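Local coordinates for EST1E (Clostridium proteoclasticum, PDB 2WTN), which probably hydrolyses feruloyl esters as an esterase of the alpha/beta-hydrolase fold, and here holds ferulic acid in its pocket, at residues H107-L112 / A135-I140; E42-A47 / T227-H232. All coordinates share one frame; numbering follows the deposited sequence.

Contact 1: H107-L112 / A135-I140. With FER (3-(4-hydroxy-3-methoxyphenyl)-2-propenoic acid), chain H.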
loop_
_atom_site.group_PDB
_atom_site.type_symbol
_atom_site.label_atom_id
_atom_site.label_comp_id
_atom_site.label_asym_id
_atom_site.label_seq_id
_atom_site.Cartn_x
_atom_site.Cartn_y
_atom_site.Cartn_z
ATOM N N HIS B 107 1.192 -3.141 -18.915
ATOM C CA HIS B 107 2.350 -3.910 -19.356
ATOM C C HIS B 107 3.383 -4.090 -18.239
ATOM O O HIS B 107 3.794 -3.113 -17.577
ATOM C CB HIS B 107 3.001 -3.291 -20.607
ATOM C CG HIS B 107 4.136 -4.106 -21.153
ATOM N ND1 HIS B 107 5.444 -3.802 -20.886
ATOM C CD2 HIS B 107 4.155 -5.244 -21.886
ATOM C CE1 HIS B 107 6.230 -4.723 -21.425
ATOM N NE2 HIS B 107 5.473 -5.604 -22.057
ATOM N N SER B 108 3.730 -5.342 -17.975
ATOM C CA SER B 108 4.877 -5.702 -17.086
ATOM C C SER B 108 4.599 -5.330 -15.661
ATOM O O SER B 108 3.601 -5.765 -15.124
ATOM C CB SER B 108 6.120 -5.102 -17.642
ATOM O OG SER B 108 7.273 -5.775 -17.125
ATOM N N GLN B 109 5.364 -4.441 -15.039
ATOM C CA GLN B 109 4.986 -3.990 -13.717
ATOM C C GLN B 109 3.602 -3.351 -13.691
ATOM O O GLN B 109 2.887 -3.473 -12.684
ATOM C CB GLN B 109 6.027 -3.079 -13.105
ATOM C CG GLN B 109 5.680 -2.584 -11.679
ATOM C CD GLN B 109 6.815 -1.809 -10.990
ATOM O OE1 GLN B 109 7.800 -2.432 -10.551
ATOM N NE2 GLN B 109 6.630 -0.457 -10.807
ATOM N N GLY B 110 3.202 -2.715 -14.778
ATOM C CA GLY B 110 1.833 -2.156 -14.944
ATOM C C GLY B 110 0.785 -3.233 -15.149
ATOM O O GLY B 110 -0.381 -3.063 -14.721
ATOM N N GLY B 111 1.203 -4.359 -15.721
ATOM C CA GLY B 111 0.391 -5.618 -15.780
ATOM C C GLY B 111 0.085 -6.179 -14.395
ATOM O O GLY B 111 -1.081 -6.478 -14.093
ATOM N N LEU B 112 1.136 -6.296 -13.557
ATOM C CA LEU B 112 0.942 -6.592 -12.151
ATOM C C LEU B 112 0.063 -5.612 -11.446
ATOM O O LEU B 112 -0.896 -6.006 -10.722
ATOM C CB LEU B 112 2.295 -6.768 -11.389
ATOM C CG LEU B 112 2.190 -6.835 -9.839
ATOM C CD1 LEU B 112 1.468 -8.050 -9.400
ATOM C CD2 LEU B 112 3.544 -6.780 -9.201
ATOM N N ALA B 135 4.371 -10.388 -12.546
ATOM C CA ALA B 135 3.623 -10.761 -11.375
ATOM C C ALA B 135 4.410 -11.586 -10.379
ATOM O O ALA B 135 3.942 -11.706 -9.254
ATOM C CB ALA B 135 2.370 -11.473 -11.753
ATOM N N MET B 136 5.650 -11.948 -10.736
ATOM C CA MET B 136 6.623 -12.569 -9.830
ATOM C C MET B 136 7.401 -11.565 -8.962
ATOM O O MET B 136 8.110 -11.952 -8.080
ATOM C CB MET B 136 7.637 -13.379 -10.640
ATOM C CG MET B 136 8.720 -12.569 -11.390
ATOM S SD MET B 136 8.128 -11.403 -12.655
ATOM C CE MET B 136 9.705 -10.567 -12.881
ATOM N N ILE B 137 7.226 -10.272 -9.193
ATOM C CA ILE B 137 7.995 -9.296 -8.451
ATOM C C ILE B 137 7.875 -9.505 -6.913
ATOM O O ILE B 137 8.901 -9.432 -6.208
ATOM C CB ILE B 137 7.626 -7.827 -8.876
ATOM C CG1 ILE B 137 8.269 -7.452 -10.228
ATOM C CG2 ILE B 137 7.968 -6.785 -7.736
ATOM C CD1 ILE B 137 7.695 -6.121 -10.856
ATOM N N PRO B 138 6.667 -9.647 -6.368
ATOM C CA PRO B 138 6.671 -9.837 -4.875
ATOM C C PRO B 138 7.397 -11.104 -4.398
ATOM O O PRO B 138 8.152 -11.025 -3.404
ATOM C CB PRO B 138 5.193 -9.835 -4.506
ATOM C CG PRO B 138 4.550 -9.000 -5.606
ATOM C CD PRO B 138 5.308 -9.393 -6.869
ATOM N N GLU B 139 7.270 -12.202 -5.152
ATOM C CA GLU B 139 7.935 -13.468 -4.795
ATOM C C GLU B 139 9.454 -13.310 -4.865
ATOM O O GLU B 139 10.125 -13.718 -3.922
ATOM C CB GLU B 139 7.470 -14.667 -5.688
ATOM C CG GLU B 139 8.031 -16.101 -5.181
ATOM C CD GLU B 139 7.700 -16.436 -3.609
ATOM O OE1 GLU B 139 8.633 -16.841 -2.817
ATOM O OE2 GLU B 139 6.517 -16.277 -3.148
ATOM N N ILE B 140 9.985 -12.701 -5.937
ATOM C CA ILE B 140 11.463 -12.516 -6.010
ATOM C C ILE B 140 12.002 -11.407 -5.068
ATOM O O ILE B 140 13.177 -11.447 -4.657
ATOM C CB ILE B 140 12.032 -12.317 -7.394
ATOM C CG1 ILE B 140 11.670 -10.968 -7.982
ATOM C CG2 ILE B 140 11.573 -13.468 -8.327
ATOM C CD1 ILE B 140 12.050 -10.795 -9.456
HETATM C C4 FER H . 12.627 -7.301 -12.103
HETATM C C5 FER H . 12.069 -7.754 -13.298
HETATM C C6 FER H . 11.114 -6.987 -13.967
HETATM C C3 FER H . 12.211 -6.066 -11.578
HETATM C C2 FER H . 11.230 -5.297 -12.253
HETATM C C1 FER H . 10.688 -5.756 -13.450
HETATM C C10 FER H . 12.018 -4.460 -9.940
HETATM C C7 FER H . 9.715 -5.003 -14.076
HETATM C C8 FER H . 9.834 -4.740 -15.423
HETATM C C9 FER H . 8.893 -3.948 -16.155
HETATM O O1 FER H . 7.878 -3.467 -15.580
HETATM O O2 FER H . 9.165 -3.751 -17.374
HETATM O O4 FER H . 13.562 -8.063 -11.462
HETATM O O3 FER H . 12.773 -5.598 -10.414
#

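Contact 2: E42-A47 / T227-H232. With FER (3-(4-hydroxy-3-methoxyphenyl)-2-propenoic acid), chain H.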
loop_
_atom_site.group_PDB
_atom_site.type_symbol
_atom_site.label_atom_id
_atom_site.label_comp_id
_atom_site.label_asym_id
_atom_site.label_seq_id
_atom_site.Cartn_x
_atom_site.Cartn_y
_atom_site.Cartn_z
ATOM N N GLU B 42 5.469 4.887 -24.883
ATOM C CA GLU B 42 6.218 3.780 -25.479
ATOM C C GLU B 42 5.400 3.137 -26.567
ATOM O O GLU B 42 4.172 3.097 -26.522
ATOM C CB GLU B 42 6.631 2.716 -24.451
ATOM C CG GLU B 42 7.419 3.239 -23.268
ATOM C CD GLU B 42 7.709 2.143 -22.278
ATOM O OE1 GLU B 42 6.964 1.983 -21.295
ATOM O OE2 GLU B 42 8.615 1.365 -22.557
ATOM N N ARG B 43 6.126 2.623 -27.544
ATOM C CA ARG B 43 5.580 1.968 -28.738
ATOM C C ARG B 43 4.464 0.964 -28.489
ATOM O O ARG B 43 3.368 1.018 -29.126
ATOM C CB ARG B 43 6.770 1.341 -29.541
ATOM C CG ARG B 43 6.414 0.258 -30.590
ATOM C CD ARG B 43 7.721 -0.383 -31.195
ATOM N NE ARG B 43 7.306 -1.143 -32.378
ATOM C CZ ARG B 43 7.117 -2.465 -32.463
ATOM N NH1 ARG B 43 7.403 -3.327 -31.452
ATOM N NH2 ARG B 43 6.672 -2.938 -33.625
ATOM N N HIS B 44 4.730 0.039 -27.579
ATOM C CA HIS B 44 3.791 -1.047 -27.301
ATOM C C HIS B 44 2.528 -0.496 -26.656
ATOM O O HIS B 44 1.467 -0.882 -26.995
ATOM C CB HIS B 44 4.476 -2.198 -26.493
ATOM C CG HIS B 44 5.016 -1.791 -25.163
ATOM N ND1 HIS B 44 6.250 -1.185 -25.002
ATOM C CD2 HIS B 44 4.499 -1.929 -23.921
ATOM C CE1 HIS B 44 6.448 -0.947 -23.718
ATOM N NE2 HIS B 44 5.391 -1.365 -23.048
ATOM N N ILE B 45 2.658 0.496 -25.812
ATOM C CA ILE B 45 1.532 1.136 -25.132
ATOM C C ILE B 45 0.656 1.940 -26.072
ATOM O O ILE B 45 -0.580 1.805 -26.076
ATOM C CB ILE B 45 2.055 2.166 -24.050
ATOM C CG1 ILE B 45 2.951 1.500 -22.986
ATOM C CG2 ILE B 45 0.891 2.925 -23.389
ATOM C CD1 ILE B 45 2.169 0.662 -21.957
ATOM N N VAL B 46 1.321 2.833 -26.818
ATOM C CA VAL B 46 0.681 3.615 -27.892
ATOM C C VAL B 46 -0.056 2.657 -28.846
ATOM O O VAL B 46 -1.215 2.834 -29.184
ATOM C CB VAL B 46 1.707 4.447 -28.665
ATOM C CG1 VAL B 46 1.077 5.088 -29.893
ATOM C CG2 VAL B 46 2.279 5.547 -27.768
ATOM N N ALA B 47 0.620 1.622 -29.275
ATOM C CA ALA B 47 0.013 0.711 -30.241
ATOM C C ALA B 47 -1.281 0.105 -29.720
ATOM O O ALA B 47 -2.321 0.077 -30.407
ATOM C CB ALA B 47 0.999 -0.327 -30.585
ATOM N N THR B 227 9.683 -11.039 -27.373
ATOM C CA THR B 227 10.418 -10.415 -26.312
ATOM C C THR B 227 9.449 -9.717 -25.324
ATOM O O THR B 227 8.229 -9.731 -25.516
ATOM C CB THR B 227 11.346 -9.373 -26.955
ATOM O OG1 THR B 227 10.588 -8.330 -27.582
ATOM C CG2 THR B 227 12.226 -10.029 -28.080
ATOM N N HIS B 228 10.023 -9.095 -24.294
ATOM C CA HIS B 228 9.274 -8.375 -23.286
ATOM C C HIS B 228 8.443 -7.229 -23.840
ATOM O O HIS B 228 7.294 -7.091 -23.478
ATOM C CB HIS B 228 10.189 -7.815 -22.200
ATOM C CG HIS B 228 9.435 -7.419 -20.955
ATOM N ND1 HIS B 228 8.414 -8.195 -20.428
ATOM C CD2 HIS B 228 9.526 -6.317 -20.167
ATOM C CE1 HIS B 228 7.923 -7.593 -19.361
ATOM N NE2 HIS B 228 8.595 -6.461 -19.168
ATOM N N CYS B 229 9.029 -6.428 -24.727
ATOM C CA CYS B 229 8.256 -5.323 -25.361
ATOM C C CYS B 229 7.768 -5.636 -26.757
ATOM O O CYS B 229 7.481 -4.727 -27.486
ATOM C CB CYS B 229 9.029 -3.997 -25.361
ATOM S SG CYS B 229 9.524 -3.563 -23.746
ATOM N N TYR B 230 7.702 -6.919 -27.109
ATOM C CA TYR B 230 7.092 -7.341 -28.358
ATOM C C TYR B 230 7.789 -6.719 -29.559
ATOM O O TYR B 230 7.178 -6.099 -30.404
ATOM C CB TYR B 230 5.578 -7.045 -28.385
ATOM C CG TYR B 230 4.855 -7.308 -27.083
ATOM C CD1 TYR B 230 4.815 -8.572 -26.528
ATOM C CD2 TYR B 230 4.256 -6.277 -26.385
ATOM C CE1 TYR B 230 4.150 -8.821 -25.316
ATOM C CE2 TYR B 230 3.593 -6.493 -25.163
ATOM C CZ TYR B 230 3.532 -7.754 -24.630
ATOM O OH TYR B 230 2.894 -7.929 -23.410
ATOM N N ASP B 231 9.096 -6.895 -29.613
ATOM C CA ASP B 231 9.892 -6.241 -30.647
ATOM C C ASP B 231 9.525 -6.776 -32.044
ATOM O O ASP B 231 9.586 -6.041 -32.994
ATOM C CB ASP B 231 11.390 -6.487 -30.389
ATOM C CG ASP B 231 11.931 -5.715 -29.168
ATOM O OD1 ASP B 231 11.308 -4.725 -28.721
ATOM O OD2 ASP B 231 13.002 -6.117 -28.681
ATOM N N HIS B 232 9.114 -8.048 -32.112
ATOM C CA HIS B 232 8.912 -8.783 -33.392
ATOM C C HIS B 232 7.476 -8.894 -33.845
ATOM O O HIS B 232 7.216 -8.835 -35.051
ATOM C CB HIS B 232 9.471 -10.201 -33.271
ATOM C CG HIS B 232 10.883 -10.223 -32.813
ATOM N ND1 HIS B 232 11.396 -11.222 -32.012
ATOM C CD2 HIS B 232 11.879 -9.323 -32.991
ATOM C CE1 HIS B 232 12.662 -10.950 -31.743
ATOM N NE2 HIS B 232 12.975 -9.793 -32.311
HETATM C C4 FER H . 12.627 -7.301 -12.103
HETATM C C5 FER H . 12.069 -7.754 -13.298
HETATM C C6 FER H . 11.114 -6.987 -13.967
HETATM C C3 FER H . 12.211 -6.066 -11.578
HETATM C C2 FER H . 11.230 -5.297 -12.253
HETATM C C1 FER H . 10.688 -5.756 -13.450
HETATM C C10 FER H . 12.018 -4.460 -9.940
HETATM C C7 FER H . 9.715 -5.003 -14.076
HETATM C C8 FER H . 9.834 -4.740 -15.423
HETATM C C9 FER H . 8.893 -3.948 -16.155
HETATM O O1 FER H . 7.878 -3.467 -15.580
HETATM O O2 FER H . 9.165 -3.751 -17.374
HETATM O O4 FER H . 13.562 -8.063 -11.462
HETATM O O3 FER H . 12.773 -5.598 -10.414
HETATM O O HOH W 1 6.807 -5.852 -33.824
HETATM O O HOH W 2 8.059 -2.662 -28.610
#

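Contact 1: H107-L112 / A135-I140
Gln109 N donates to O1 of the bound ferulic acid over 2.7 Å at 157°, and Ile137 from the other segment packs against the same ligand. Gln109 begins helix 109-120, behind a probable nucleophile elbow, the tight strand-to-helix turn of alpha/beta-hydrolases. Ser108 sits at its apex with a positive phi of 68°, as expected of such a nucleophile, and its OG probably hydrogen-bonds to His228 NE2. Phe36 N also binds the ligand, consistent with an oxyanion hole.

With CG anti to the backbone N (chi1 -179°) and the chain extended beyond it, the Gln109 side chain crosses Ile137 at about a right angle, OE1 lying 3.7 Å from Ile137 CD1. Tyr172 OH is hydrogen-bonded to OE1, while His77 takes up NE2. The buried amide is therefore held at both ends.

Between the side chain of Leu112 and the second segment the contact is purely apolar. Leu112 reaches out from the helix and divides its methyls: CD1 lies 4.0 Å from Ala135 CA, whereas CD2 meets Pro138 CD head-on at 3.9 Å and also touches the Ile137 branch point. Leu79 and Val181, from two further helices, pack on this leucine as well.

Helix 137-143 thus joins the elbow to the wall of the ligand site. Met136, Ile137 and Ile140 all approach the ligand. Ile137 CD1 stands 3.9 Å from ring carbon C2, Met136 CE 3.7 Å from C5, and Ile140 CD1 3.7 Å from the phenolic O4.

Contact 2: E42-A47 / T227-H232
The Tyr230 ring receives His44 CB at its edge, 4.1 Å from CD2, while the carbonyl oxygen of His228 lies over the centre of one face, 3.9 Å above the plane. On the His44 ring it is Cys229 that bears down obliquely: CB is 4.0 Å from ND1, and SG stands 4.5 Å from the ring centroid. The Arg43 guanidinium uses its edge, with Tyr230 O and two waters near its plane.

Together these join the first turn of helix 43-54 to the loop between strand 218-223 and helix 234-249, which carries the probable catalytic histidine of the hydrolase fold. That loop makes a type I turn from Thr227 to Tyr230, and Thr227 OG1 accepts a nearly straight bond from Asp231 N (2.9 Å, 170°). Arg43 extends from CG to NE to reach it, and NH1 donates to Tyr230 O over 3.0 Å at 139°, meeting that oxygen from well above the carbonyl plane. NH2 donates to a water that makes a weak bond to Asp231 O, and NH1 also donates to the other water.

Within the turn, His228 ND1 is bonded to Asp200 OD2, which with the serine fits a probable Ser-His-Asp triad. His228 NE2 donates a long hydrogen bond (3.3 Å) to ligand O2, which lies in the plane at the ring edge. Arg43 thus spends its hydrogen bonds on backbone oxygen and water; Asp231 OD1 stays 5.0 Å from Arg43 NH1, so any charge attraction is probably modest.

From the N terminus, after three strands the chain enters helix 43-54, whose opening turn waits about 180 residues for its partner. Strand 99-107 then leads into the elbow, and contact 1 closes a short loop through helix 109-120 and strand 125-131 to helix 137-143. Only after strand 218-223, at the edge of the main sheet, does 227-232 return to complete contact 2, so the long loop encloses the short one without crossing. Their centres lie about 17 Å apart, yet they touch where His107 and Ser108 meet His228. Between them they tie the end of central strand 99-107 and the loop after edge strand 218-223 to helices 43-54 and 137-143, and His228 brings contact 2 to the ligand.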